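Local coordinates for protein FAD-binding oxidoreductase (Gulosibacter chungangensis, PDB 7PBG) that oxidises 4-ethylphenol with a covalently bound FAD, a dehydrogenation chemistry linked to 4-vinylphenol, at residues D8-E13 and Y77-H82; I59-T64 and Q68-I73; S223-C228 and D506-N511. All blocks are in the same frame, centred on the assembly; numbering follows the deposited sequence.

The three contacts sit on the same side of the chain's centre. Contacts 1 and 3 touch the FAD, while the side chain of Pro-61 in contact 2 comes within about 9 Å of it. Contact 2 is nested in the chain loop that contact 1 closes, and helix 64-77 of contact 2 leads straight into the second segment of contact 1. Their centres are about 16 Å apart, yet they touch, Leu-81 CD1 lying 4.0 Å from Val-71 CG2. The same methyl also meets contact 3, 3.8 Å from Ile-227 CD1. Contacts 1 and 3 do not meet directly, but share the cofactor: His-82 borders the ribose, and the Cys-228 backbone binds the adenine.

Contact 1. Residues D8-E13 and Y77-H82; sequences DGVSAE and YGIPLH. With FAD (flavin-adenine dinucleotide), chain C.
Val-10 points its side chain at the segment 77-82 and straddles one carbon of Ile-79: both methyls, CG1 and CG2, lie 4.0 Å from Ile-79 CG1. The two side chains cross at about a right angle. With CG1 anti to the backbone N (chi1 175°), Val-10 leaves CG2 beside that N, and this methyl also rests 3.7 Å from Gly-78 O. The bond to CB of Ile-79 does not aim at Val-10; CG1 brings the side chain to it. Ile-79 also packs on Phe-15 and Ala-18 of helix 12-26. The carbonyl O of Tyr-77 borders Val-10 CG2, and the Tyr-77 hydroxyl is hydrogen-bonded to Glu-21 of that same helix.

Just behind the valine, helix 64-77 ends in a Schellman motif, with Gly-78 as the C-prime residue at positive phi. The chain then runs inward to His-82, where FAD O3B of the adenosine ribose lies at the ring's edge, in its plane, 3.1 Å from His-82 CE1. The contact joins the lead-in to helix 12-26 to the turn between helix 64-77 and strand 81-84, in the alpha-beta part of the PCMH-type FAD-binding domain.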
loop_
_atom_site.group_PDB
_atom_site.type_symbol
_atom_site.label_atom_id
_atom_site.label_comp_id
_atom_site.label_asym_id
_atom_site.label_seq_id
_atom_site.Cartn_x
_atom_site.Cartn_y
_atom_site.Cartn_z
ATOM N N ASP A 8 18.947 26.171 17.518
ATOM C CA ASP A 8 19.814 27.083 16.717
ATOM C C ASP A 8 18.954 28.152 16.022
ATOM O O ASP A 8 17.920 27.806 15.408
ATOM C CB ASP A 8 20.634 26.298 15.701
ATOM C CG ASP A 8 21.726 25.465 16.337
ATOM O OD1 ASP A 8 21.973 25.646 17.544
ATOM O OD2 ASP A 8 22.327 24.649 15.616
ATOM N N GLY A 9 19.341 29.427 16.113
ATOM C CA GLY A 9 18.630 30.530 15.446
ATOM C C GLY A 9 17.486 31.115 16.259
ATOM O O GLY A 9 16.899 32.106 15.810
ATOM N N VAL A 10 17.149 30.548 17.417
ATOM C CA VAL A 10 16.036 31.051 18.267
ATOM C C VAL A 10 16.657 31.461 19.606
ATOM O O VAL A 10 17.216 30.617 20.321
ATOM C CB VAL A 10 14.918 30.013 18.472
ATOM C CG1 VAL A 10 13.864 30.527 19.437
ATOM C CG2 VAL A 10 14.300 29.581 17.141
ATOM N N SER A 11 16.529 32.732 19.923
ATOM C CA SER A 11 17.080 33.345 21.140
ATOM C C SER A 11 16.174 32.967 22.319
ATOM O O SER A 11 14.999 32.522 22.097
ATOM C CB SER A 11 17.128 34.829 20.944
ATOM O OG SER A 11 15.838 35.416 21.128
ATOM N N ALA A 12 16.678 33.091 23.542
ATOM C CA ALA A 12 15.842 32.859 24.743
ATOM C C ALA A 12 14.615 33.778 24.742
ATOM O O ALA A 12 13.529 33.366 25.217
ATOM C CB ALA A 12 16.666 33.008 26.000
ATOM N N GLU A 13 14.770 35.035 24.326
ATOM C CA GLU A 13 13.659 36.007 24.352
ATOM C C GLU A 13 12.570 35.511 23.387
ATOM O O GLU A 13 11.392 35.484 23.776
ATOM C CB GLU A 13 14.199 37.399 24.026
ATOM C CG GLU A 13 13.108 38.433 23.854
ATOM C CD GLU A 13 13.689 39.759 23.411
ATOM O OE1 GLU A 13 13.717 40.006 22.192
ATOM O OE2 GLU A 13 14.214 40.485 24.290
ATOM N N TYR A 77 7.462 31.730 14.899
ATOM C CA TYR A 77 8.754 31.904 15.625
ATOM C C TYR A 77 9.894 31.127 14.978
ATOM O O TYR A 77 10.990 31.277 15.472
ATOM C CB TYR A 77 8.597 31.484 17.083
ATOM C CG TYR A 77 7.807 32.489 17.859
ATOM C CD1 TYR A 77 8.418 33.642 18.323
ATOM C CD2 TYR A 77 6.460 32.332 18.098
ATOM C CE1 TYR A 77 7.699 34.626 18.983
ATOM C CE2 TYR A 77 5.721 33.307 18.749
ATOM C CZ TYR A 77 6.350 34.449 19.221
ATOM O OH TYR A 77 5.618 35.394 19.896
ATOM N N GLY A 78 9.630 30.241 14.015
ATOM C CA GLY A 78 10.693 29.408 13.406
ATOM C C GLY A 78 11.237 28.369 14.375
ATOM O O GLY A 78 12.430 28.079 14.334
ATOM N N ILE A 79 10.370 27.823 15.227
ATOM C CA ILE A 79 10.735 26.818 16.250
ATOM C C ILE A 79 10.407 25.433 15.725
ATOM O O ILE A 79 9.251 25.201 15.376
ATOM C CB ILE A 79 10.048 27.146 17.583
ATOM C CG1 ILE A 79 10.663 28.423 18.188
ATOM C CG2 ILE A 79 10.124 25.941 18.498
ATOM C CD1 ILE A 79 9.950 28.909 19.417
ATOM N N PRO A 80 11.417 24.538 15.607
ATOM C CA PRO A 80 11.185 23.157 15.183
ATOM C C PRO A 80 10.374 22.356 16.206
ATOM O O PRO A 80 10.463 22.593 17.442
ATOM C CB PRO A 80 12.584 22.600 14.949
ATOM C CG PRO A 80 13.466 23.410 15.859
ATOM C CD PRO A 80 12.845 24.790 15.892
ATOM N N LEU A 81 9.522 21.473 15.659
ATOM C CA LEU A 81 8.591 20.618 16.433
ATOM C C LEU A 81 8.943 19.161 16.125
ATOM O O LEU A 81 9.302 18.835 14.979
ATOM C CB LEU A 81 7.141 20.879 15.997
ATOM C CG LEU A 81 6.581 22.284 16.188
ATOM C CD1 LEU A 81 5.142 22.346 15.704
ATOM C CD2 LEU A 81 6.684 22.710 17.654
ATOM N N HIS A 82 8.757 18.295 17.100
ATOM C CA HIS A 82 8.786 16.819 16.894
ATOM C C HIS A 82 7.548 16.308 17.570
ATOM O O HIS A 82 7.411 16.487 18.827
ATOM C CB HIS A 82 10.081 16.187 17.412
ATOM C CG HIS A 82 10.073 14.694 17.358
ATOM N ND1 HIS A 82 9.594 13.997 16.227
ATOM C CD2 HIS A 82 10.498 13.775 18.251
ATOM C CE1 HIS A 82 9.750 12.712 16.440
ATOM N NE2 HIS A 82 10.284 12.539 17.708
HETATM P PA FAD C . 6.098 6.825 18.500
HETATM O O1A FAD C . 7.399 6.968 19.221
HETATM O O2A FAD C . 4.892 7.556 19.036
HETATM O O5B FAD C . 6.317 7.287 17.016
HETATM C C5B FAD C . 7.455 6.888 16.265
HETATM C C4B FAD C . 7.729 7.964 15.243
HETATM O O4B FAD C . 6.626 8.065 14.296
HETATM C C3B FAD C . 7.877 9.393 15.791
HETATM O O3B FAD C . 9.193 9.625 16.286
HETATM C C2B FAD C . 7.449 10.252 14.591
HETATM O O2B FAD C . 8.536 10.373 13.692
HETATM C C1B FAD C . 6.311 9.418 14.012
HETATM N N9A FAD C . 5.013 9.707 14.563
HETATM C C8A FAD C . 4.380 8.997 15.534
HETATM N N7A FAD C . 3.207 9.483 15.812
HETATM C C5A FAD C . 3.085 10.606 15.029
HETATM C C6A FAD C . 2.036 11.513 14.847
HETATM N N6A FAD C . 0.901 11.474 15.557
HETATM N N1A FAD C . 2.240 12.517 13.963
HETATM C C2A FAD C . 3.399 12.542 13.256
HETATM N N3A FAD C . 4.437 11.718 13.322
HETATM C C4A FAD C . 4.210 10.759 14.244
HETATM N N1 FAD C . 8.997 -2.290 16.427
HETATM C C2 FAD C . 8.195 -2.926 15.592
HETATM O O2 FAD C . 7.617 -2.314 14.657
HETATM N N3 FAD C . 7.895 -4.228 15.758
HETATM C C4 FAD C . 8.464 -4.996 16.734
HETATM O O4 FAD C . 8.095 -6.176 16.885
HETATM C C4X FAD C . 9.347 -4.385 17.604
HETATM N N5 FAD C . 9.903 -5.124 18.526
HETATM C C5X FAD C . 10.767 -4.487 19.384
HETATM C C6 FAD C . 11.357 -5.253 20.399
HETATM C C7 FAD C . 12.194 -4.688 21.343
HETATM C C7M FAD C . 12.793 -5.556 22.430
HETATM C C8 FAD C . 12.442 -3.301 21.276
HETATM C C8M FAD C . 13.343 -2.643 22.277
HETATM C C9 FAD C . 11.895 -2.543 20.261
HETATM C C9A FAD C . 11.033 -3.102 19.300
HETATM N N10 FAD C . 10.416 -2.355 18.300
HETATM C C10 FAD C . 9.539 -2.975 17.422
HETATM C "C1'" FAD C . 10.582 -0.882 18.201
HETATM C "C2'" FAD C . 9.538 -0.095 19.009
HETATM O "O2'" FAD C . 9.332 -0.694 20.333
HETATM C "C3'" FAD C . 8.135 -0.017 18.372
HETATM O "O3'" FAD C . 8.241 0.235 16.992
HETATM C "C4'" FAD C . 7.185 1.021 18.985
HETATM O "O4'" FAD C . 5.821 0.649 18.731
HETATM C "C5'" FAD C . 7.458 2.397 18.441
HETATM O "O5'" FAD C . 7.160 3.419 19.401
HETATM P P FAD C . 5.725 4.115 19.461
HETATM O O1P FAD C . 5.565 4.737 20.816
HETATM O O2P FAD C . 4.734 3.080 19.034
HETATM O O3P FAD C . 5.795 5.256 18.342
#

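Contact 2. Residues I59-T64 and Q68-I73; sequences IWPGST and QVIVRI
The turn from strand 57-59 into helix 64-77 folds back on itself here, Ile-59 and Pro-61 receiving Ile-70 from the helix. The Ile-70 side chain ends in CD1, which does all the apolar touching: it lies 3.6 Å from Ile-59 CG2 and 3.9 Å from Pro-61 CB. The two isoleucines run alongside each other in opposite directions, whereas the proline ring lies across Ile-70 at about a right angle. In Ile-70, CG1 is anti to the carbonyl carbon (chi1 -68°) and the chain runs on extended (chi2 155°), carrying CD1 to Ile-59 and Pro-61. This helix is the connection of a beta-alpha-beta crossover: strands 57-59 and 81-84 are both parallel to 103-106, which runs between them, and Ile-70 also rests on its Leu-105.

At the start of the helix, where Ser-63 is the N-cap and its OG takes the N-H of Asp-66, Gln-68 N donates to Thr-64 O at 2.9 Å (158° at the hydrogen), the ordinary i to i+4 bond of the first turn. Gln-68 CG lies beside the same carbonyl, 3.3 Å from Thr-64 O. The polar ends turn elsewhere: Thr-64 OG1 bonds to Glu-183, and Gln-68 NE2 to the carbonyl O of Gly-189.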
loop_
_atom_site.group_PDB
_atom_site.type_symbol
_atom_site.label_atom_id
_atom_site.label_comp_id
_atom_site.label_asym_id
_atom_site.label_seq_id
_atom_site.Cartn_x
_atom_site.Cartn_y
_atom_site.Cartn_z
ATOM N N ILE A 59 4.903 19.694 25.033
ATOM C CA ILE A 59 3.512 20.185 25.051
ATOM C C ILE A 59 2.609 18.963 24.917
ATOM O O ILE A 59 2.883 18.091 24.085
ATOM C CB ILE A 59 3.264 21.186 23.915
ATOM C CG1 ILE A 59 4.245 22.357 23.962
ATOM C CG2 ILE A 59 1.810 21.629 23.935
ATOM C CD1 ILE A 59 4.107 23.338 22.814
ATOM N N TRP A 60 1.548 18.970 25.697
ATOM C CA TRP A 60 0.497 17.940 25.699
ATOM C C TRP A 60 -0.748 18.528 25.071
ATOM O O TRP A 60 -1.651 19.017 25.756
ATOM C CB TRP A 60 0.269 17.515 27.150
ATOM C CG TRP A 60 1.474 16.882 27.751
ATOM C CD1 TRP A 60 2.294 15.964 27.177
ATOM C CD2 TRP A 60 1.987 17.105 29.074
ATOM N NE1 TRP A 60 3.275 15.583 28.056
ATOM C CE2 TRP A 60 3.118 16.264 29.226
ATOM C CE3 TRP A 60 1.588 17.915 30.141
ATOM C CZ2 TRP A 60 3.882 16.238 30.388
ATOM C CZ3 TRP A 60 2.332 17.874 31.303
ATOM C CH2 TRP A 60 3.442 17.028 31.423
ATOM N N PRO A 61 -0.866 18.509 23.734
ATOM C CA PRO A 61 -2.073 18.982 23.106
ATOM C C PRO A 61 -3.293 18.108 23.400
ATOM O O PRO A 61 -3.131 16.896 23.556
ATOM C CB PRO A 61 -1.785 18.987 21.597
ATOM C CG PRO A 61 -0.427 18.371 21.417
ATOM C CD PRO A 61 0.141 18.028 22.777
ATOM N N GLY A 62 -4.457 18.755 23.454
ATOM C CA GLY A 62 -5.718 18.144 23.904
ATOM C C GLY A 62 -6.633 17.769 22.758
ATOM O O GLY A 62 -7.650 17.101 23.036
ATOM N N SER A 63 -6.298 18.155 21.520
ATOM C CA SER A 63 -7.221 18.123 20.356
ATOM C C SER A 63 -6.463 18.455 19.076
ATOM O O SER A 63 -5.398 19.089 19.148
ATOM C CB SER A 63 -8.359 19.060 20.511
ATOM O OG SER A 63 -7.894 20.392 20.381
ATOM N N THR A 64 -7.027 18.101 17.937
ATOM C CA THR A 64 -6.519 18.528 16.615
ATOM C C THR A 64 -6.375 20.074 16.616
ATOM O O THR A 64 -5.346 20.589 16.119
ATOM C CB THR A 64 -7.467 18.065 15.514
ATOM O OG1 THR A 64 -7.563 16.636 15.637
ATOM C CG2 THR A 64 -6.935 18.449 14.138
ATOM N N GLN A 68 -3.133 22.366 15.682
ATOM C CA GLN A 68 -3.105 23.420 14.634
ATOM C C GLN A 68 -2.507 24.716 15.196
ATOM O O GLN A 68 -1.713 25.349 14.508
ATOM C CB GLN A 68 -4.489 23.727 14.086
ATOM C CG GLN A 68 -5.164 22.507 13.497
ATOM C CD GLN A 68 -6.540 22.881 13.016
ATOM O OE1 GLN A 68 -7.520 22.666 13.733
ATOM N NE2 GLN A 68 -6.600 23.528 11.852
ATOM N N VAL A 69 -2.968 25.146 16.361
ATOM C CA VAL A 69 -2.540 26.452 16.927
ATOM C C VAL A 69 -1.073 26.349 17.299
ATOM O O VAL A 69 -0.347 27.334 17.065
ATOM C CB VAL A 69 -3.409 26.960 18.098
ATOM C CG1 VAL A 69 -3.445 26.040 19.270
ATOM C CG2 VAL A 69 -2.977 28.355 18.561
ATOM N N ILE A 70 -0.616 25.217 17.840
ATOM C CA ILE A 70 0.842 25.027 18.154
ATOM C C ILE A 70 1.678 25.143 16.868
ATOM O O ILE A 70 2.753 25.803 16.856
ATOM C CB ILE A 70 1.090 23.684 18.862
ATOM C CG1 ILE A 70 0.485 23.683 20.273
ATOM C CG2 ILE A 70 2.566 23.303 18.884
ATOM C CD1 ILE A 70 0.154 22.287 20.781
ATOM N N VAL A 71 1.221 24.520 15.795
ATOM C CA VAL A 71 1.979 24.544 14.512
ATOM C C VAL A 71 2.055 25.988 13.979
ATOM O O VAL A 71 3.116 26.379 13.441
ATOM C CB VAL A 71 1.315 23.589 13.515
ATOM C CG1 VAL A 71 1.886 23.822 12.122
ATOM C CG2 VAL A 71 1.535 22.145 13.940
ATOM N N ARG A 72 0.957 26.736 14.077
ATOM C CA ARG A 72 0.908 28.130 13.572
ATOM C C ARG A 72 1.924 28.954 14.352
ATOM O O ARG A 72 2.689 29.704 13.718
ATOM C CB ARG A 72 -0.493 28.711 13.680
ATOM C CG ARG A 72 -1.455 28.088 12.682
ATOM C CD ARG A 72 -2.876 28.494 12.997
ATOM N NE ARG A 72 -3.801 27.744 12.165
ATOM C CZ ARG A 72 -4.984 27.290 12.559
ATOM N NH1 ARG A 72 -5.397 27.443 13.804
ATOM N NH2 ARG A 72 -5.728 26.626 11.700
ATOM N N ILE A 73 1.889 28.840 15.677
ATOM C CA ILE A 73 2.849 29.561 16.558
ATOM C C ILE A 73 4.265 29.142 16.166
ATOM O O ILE A 73 5.162 30.005 16.112
ATOM C CB ILE A 73 2.545 29.335 18.049
ATOM C CG1 ILE A 73 1.212 29.971 18.431
ATOM C CG2 ILE A 73 3.684 29.848 18.921
ATOM C CD1 ILE A 73 0.614 29.425 19.704
#

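Contact 3. Residues S223-C228 and D506-N511; sequences SNFGIC and DALDPN. With FAD (flavin-adenine dinucleotide), chain C.
The Phe-225 ring has Ser-223 CB over one face, 3.8 Å above the plane and offset toward the rim, while Leu-508 approaches it at a slant. Leu-508 CD1 does the touching, 4.0 Å from Phe-225 CB and 4.1 Å from Phe-225 CG, at the root of the ring. The second flat group is the adenine of FAD, met at N1A and N6A by the Cys-228 backbone. Between these two groups the chain enters strand 226-237, part of the antiparallel sheet of the FAD-binding half of this PCMH-type fold; Leu-508 closes helix 492-508, in the C-terminal stretch of the chain. The contact therefore brings the end of that helix against the approach to an adenine-binding strand.

Phe-225 and Leu-508 belong to a larger apolar patch. Ile-504 of the same helix also packs on the Phe-225 side chain, and Pro-214 of the second subunit reaches it as well, so the patch borders the dimer interface.

Beside the patch lies a group of polar atoms. Asp-509 points toward Asn-224, but Asp-509 OD2 and Asn-224 O are both acceptors and stay 4.1 Å apart. Lys-505 NZ serves both, through a salt bridge to the carboxylate and a hydrogen bond to the carbonyl. Asp-509 OD1 takes the backbone N-H of Ile-513 and OD2 that of Leu-514, so both carboxylate oxygens have partners in the turn after the helix.

Further along the strand, Cys-228 donates and accepts. Its N-H goes to FAD N1A (N to N1A 3.0 Å, 154° at the hydrogen), and FAD N6A returns a bond to Cys-228 O at 2.8 Å; next to them, Gly-226 O lies 3.5 Å from FAD C2A.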
loop_
_atom_site.group_PDB
_atom_site.type_symbol
_atom_site.label_atom_id
_atom_site.label_comp_id
_atom_site.label_asym_id
_atom_site.label_seq_id
_atom_site.Cartn_x
_atom_site.Cartn_y
_atom_site.Cartn_z
ATOM N N SER A 223 8.676 10.305 8.043
ATOM C CA SER A 223 8.877 11.609 7.372
ATOM C C SER A 223 8.505 12.708 8.341
ATOM O O SER A 223 8.112 12.434 9.496
ATOM C CB SER A 223 8.037 11.660 6.096
ATOM O OG SER A 223 6.665 11.638 6.484
ATOM N N ASN A 224 8.659 13.934 7.871
ATOM C CA ASN A 224 8.421 15.136 8.678
ATOM C C ASN A 224 7.501 16.084 7.886
ATOM O O ASN A 224 7.829 17.280 7.687
ATOM C CB ASN A 224 9.778 15.689 9.067
ATOM C CG ASN A 224 10.705 15.870 7.887
ATOM O OD1 ASN A 224 10.361 15.601 6.727
ATOM N ND2 ASN A 224 11.937 16.279 8.201
ATOM N N PHE A 225 6.328 15.605 7.473
ATOM C CA PHE A 225 5.440 16.373 6.569
ATOM C C PHE A 225 4.120 16.744 7.251
ATOM O O PHE A 225 3.422 17.670 6.803
ATOM C CB PHE A 225 5.140 15.581 5.305
ATOM C CG PHE A 225 6.330 15.197 4.470
ATOM C CD1 PHE A 225 7.543 15.869 4.561
ATOM C CD2 PHE A 225 6.242 14.094 3.646
ATOM C CE1 PHE A 225 8.607 15.490 3.761
ATOM C CE2 PHE A 225 7.310 13.706 2.862
ATOM C CZ PHE A 225 8.480 14.415 2.925
ATOM N N GLY A 226 3.798 16.104 8.358
ATOM C CA GLY A 226 2.529 16.410 9.015
ATOM C C GLY A 226 2.462 15.779 10.368
ATOM O O GLY A 226 3.326 14.964 10.697
ATOM N N ILE A 227 1.386 16.077 11.082
ATOM C CA ILE A 227 1.096 15.522 12.431
ATOM C C ILE A 227 -0.250 14.789 12.395
ATOM O O ILE A 227 -1.286 15.397 12.180
ATOM C CB ILE A 227 1.189 16.617 13.491
ATOM C CG1 ILE A 227 2.528 17.345 13.418
ATOM C CG2 ILE A 227 0.873 16.039 14.864
ATOM C CD1 ILE A 227 2.604 18.553 14.342
ATOM N N CYS A 228 -0.235 13.472 12.587
ATOM C CA CYS A 228 -1.443 12.652 12.526
ATOM C C CYS A 228 -2.226 12.747 13.868
ATOM O O CYS A 228 -1.612 12.666 14.945
ATOM C CB CYS A 228 -1.078 11.220 12.288
ATOM S SG CYS A 228 -2.545 10.195 12.034
ATOM N N ASP A 506 9.901 20.806 1.211
ATOM C CA ASP A 506 9.879 22.282 1.087
ATOM C C ASP A 506 8.508 22.705 0.545
ATOM O O ASP A 506 8.081 23.805 0.889
ATOM C CB ASP A 506 11.032 22.818 0.264
ATOM C CG ASP A 506 12.424 22.525 0.823
ATOM O OD1 ASP A 506 12.606 22.511 2.067
ATOM O OD2 ASP A 506 13.344 22.349 -0.010
ATOM N N ALA A 507 7.823 21.825 -0.181
ATOM C CA ALA A 507 6.462 22.053 -0.710
ATOM C C ALA A 507 5.479 22.082 0.456
ATOM O O ALA A 507 4.670 23.006 0.532
ATOM C CB ALA A 507 6.088 20.989 -1.710
ATOM N N LEU A 508 5.598 21.113 1.355
ATOM C CA LEU A 508 4.589 20.902 2.394
ATOM C C LEU A 508 4.969 21.624 3.678
ATOM O O LEU A 508 4.070 21.761 4.545
ATOM C CB LEU A 508 4.460 19.399 2.624
ATOM C CG LEU A 508 3.860 18.591 1.477
ATOM C CD1 LEU A 508 3.713 17.144 1.905
ATOM C CD2 LEU A 508 2.521 19.142 1.045
ATOM N N ASP A 509 6.224 22.009 3.830
ATOM C CA ASP A 509 6.710 22.640 5.082
ATOM C C ASP A 509 7.689 23.744 4.700
ATOM O O ASP A 509 8.892 23.630 4.917
ATOM C CB ASP A 509 7.294 21.576 6.019
ATOM C CG ASP A 509 7.729 22.107 7.393
ATOM O OD1 ASP A 509 7.449 23.303 7.718
ATOM O OD2 ASP A 509 8.424 21.344 8.081
ATOM N N PRO A 510 7.194 24.854 4.113
ATOM C CA PRO A 510 8.085 25.880 3.575
ATOM C C PRO A 510 8.972 26.514 4.643
ATOM O O PRO A 510 10.025 26.945 4.291
ATOM C CB PRO A 510 7.168 26.956 2.956
ATOM C CG PRO A 510 5.755 26.563 3.318
ATOM C CD PRO A 510 5.783 25.117 3.793
ATOM N N ASN A 511 8.491 26.618 5.897
ATOM C CA ASN A 511 9.302 27.208 6.980
ATOM C C ASN A 511 10.185 26.133 7.646
ATOM O O ASN A 511 10.969 26.485 8.544
ATOM C CB ASN A 511 8.410 27.911 7.991
ATOM C CG ASN A 511 7.750 29.127 7.376
ATOM O OD1 ASN A 511 8.378 29.855 6.598
ATOM N ND2 ASN A 511 6.501 29.345 7.735
HETATM P PA FAD C . 6.098 6.825 18.500
HETATM O O1A FAD C . 7.399 6.968 19.221
HETATM O O2A FAD C . 4.892 7.556 19.036
HETATM O O5B FAD C . 6.317 7.287 17.016
HETATM C C5B FAD C . 7.455 6.888 16.265
HETATM C C4B FAD C . 7.729 7.964 15.243
HETATM O O4B FAD C . 6.626 8.065 14.296
HETATM C C3B FAD C . 7.877 9.393 15.791
HETATM O O3B FAD C . 9.193 9.625 16.286
HETATM C C2B FAD C . 7.449 10.252 14.591
HETATM O O2B FAD C . 8.536 10.373 13.692
HETATM C C1B FAD C . 6.311 9.418 14.012
HETATM N N9A FAD C . 5.013 9.707 14.563
HETATM C C8A FAD C . 4.380 8.997 15.534
HETATM N N7A FAD C . 3.207 9.483 15.812
HETATM C C5A FAD C . 3.085 10.606 15.029
HETATM C C6A FAD C . 2.036 11.513 14.847
HETATM N N6A FAD C . 0.901 11.474 15.557
HETATM N N1A FAD C . 2.240 12.517 13.963
HETATM C C2A FAD C . 3.399 12.542 13.256
HETATM N N3A FAD C . 4.437 11.718 13.322
HETATM C C4A FAD C . 4.210 10.759 14.244
HETATM N N1 FAD C . 8.997 -2.290 16.427
HETATM C C2 FAD C . 8.195 -2.926 15.592
HETATM O O2 FAD C . 7.617 -2.314 14.657
HETATM N N3 FAD C . 7.895 -4.228 15.758
HETATM C C4 FAD C . 8.464 -4.996 16.734
HETATM O O4 FAD C . 8.095 -6.176 16.885
HETATM C C4X FAD C . 9.347 -4.385 17.604
HETATM N N5 FAD C . 9.903 -5.124 18.526
HETATM C C5X FAD C . 10.767 -4.487 19.384
HETATM C C6 FAD C . 11.357 -5.253 20.399
HETATM C C7 FAD C . 12.194 -4.688 21.343
HETATM C C7M FAD C . 12.793 -5.556 22.430
HETATM C C8 FAD C . 12.442 -3.301 21.276
HETATM C C8M FAD C . 13.343 -2.643 22.277
HETATM C C9 FAD C . 11.895 -2.543 20.261
HETATM C C9A FAD C . 11.033 -3.102 19.300
HETATM N N10 FAD C . 10.416 -2.355 18.300
HETATM C C10 FAD C . 9.539 -2.975 17.422
HETATM C "C1'" FAD C . 10.582 -0.882 18.201
HETATM C "C2'" FAD C . 9.538 -0.095 19.009
HETATM O "O2'" FAD C . 9.332 -0.694 20.333
HETATM C "C3'" FAD C . 8.135 -0.017 18.372
HETATM O "O3'" FAD C . 8.241 0.235 16.992
HETATM C "C4'" FAD C . 7.185 1.021 18.985
HETATM O "O4'" FAD C . 5.821 0.649 18.731
HETATM C "C5'" FAD C . 7.458 2.397 18.441
HETATM O "O5'" FAD C . 7.160 3.419 19.401
HETATM P P FAD C . 5.725 4.115 19.461
HETATM O O1P FAD C . 5.565 4.737 20.816
HETATM O O2P FAD C . 4.734 3.080 19.034
HETATM O O3P FAD C . 5.795 5.256 18.342
#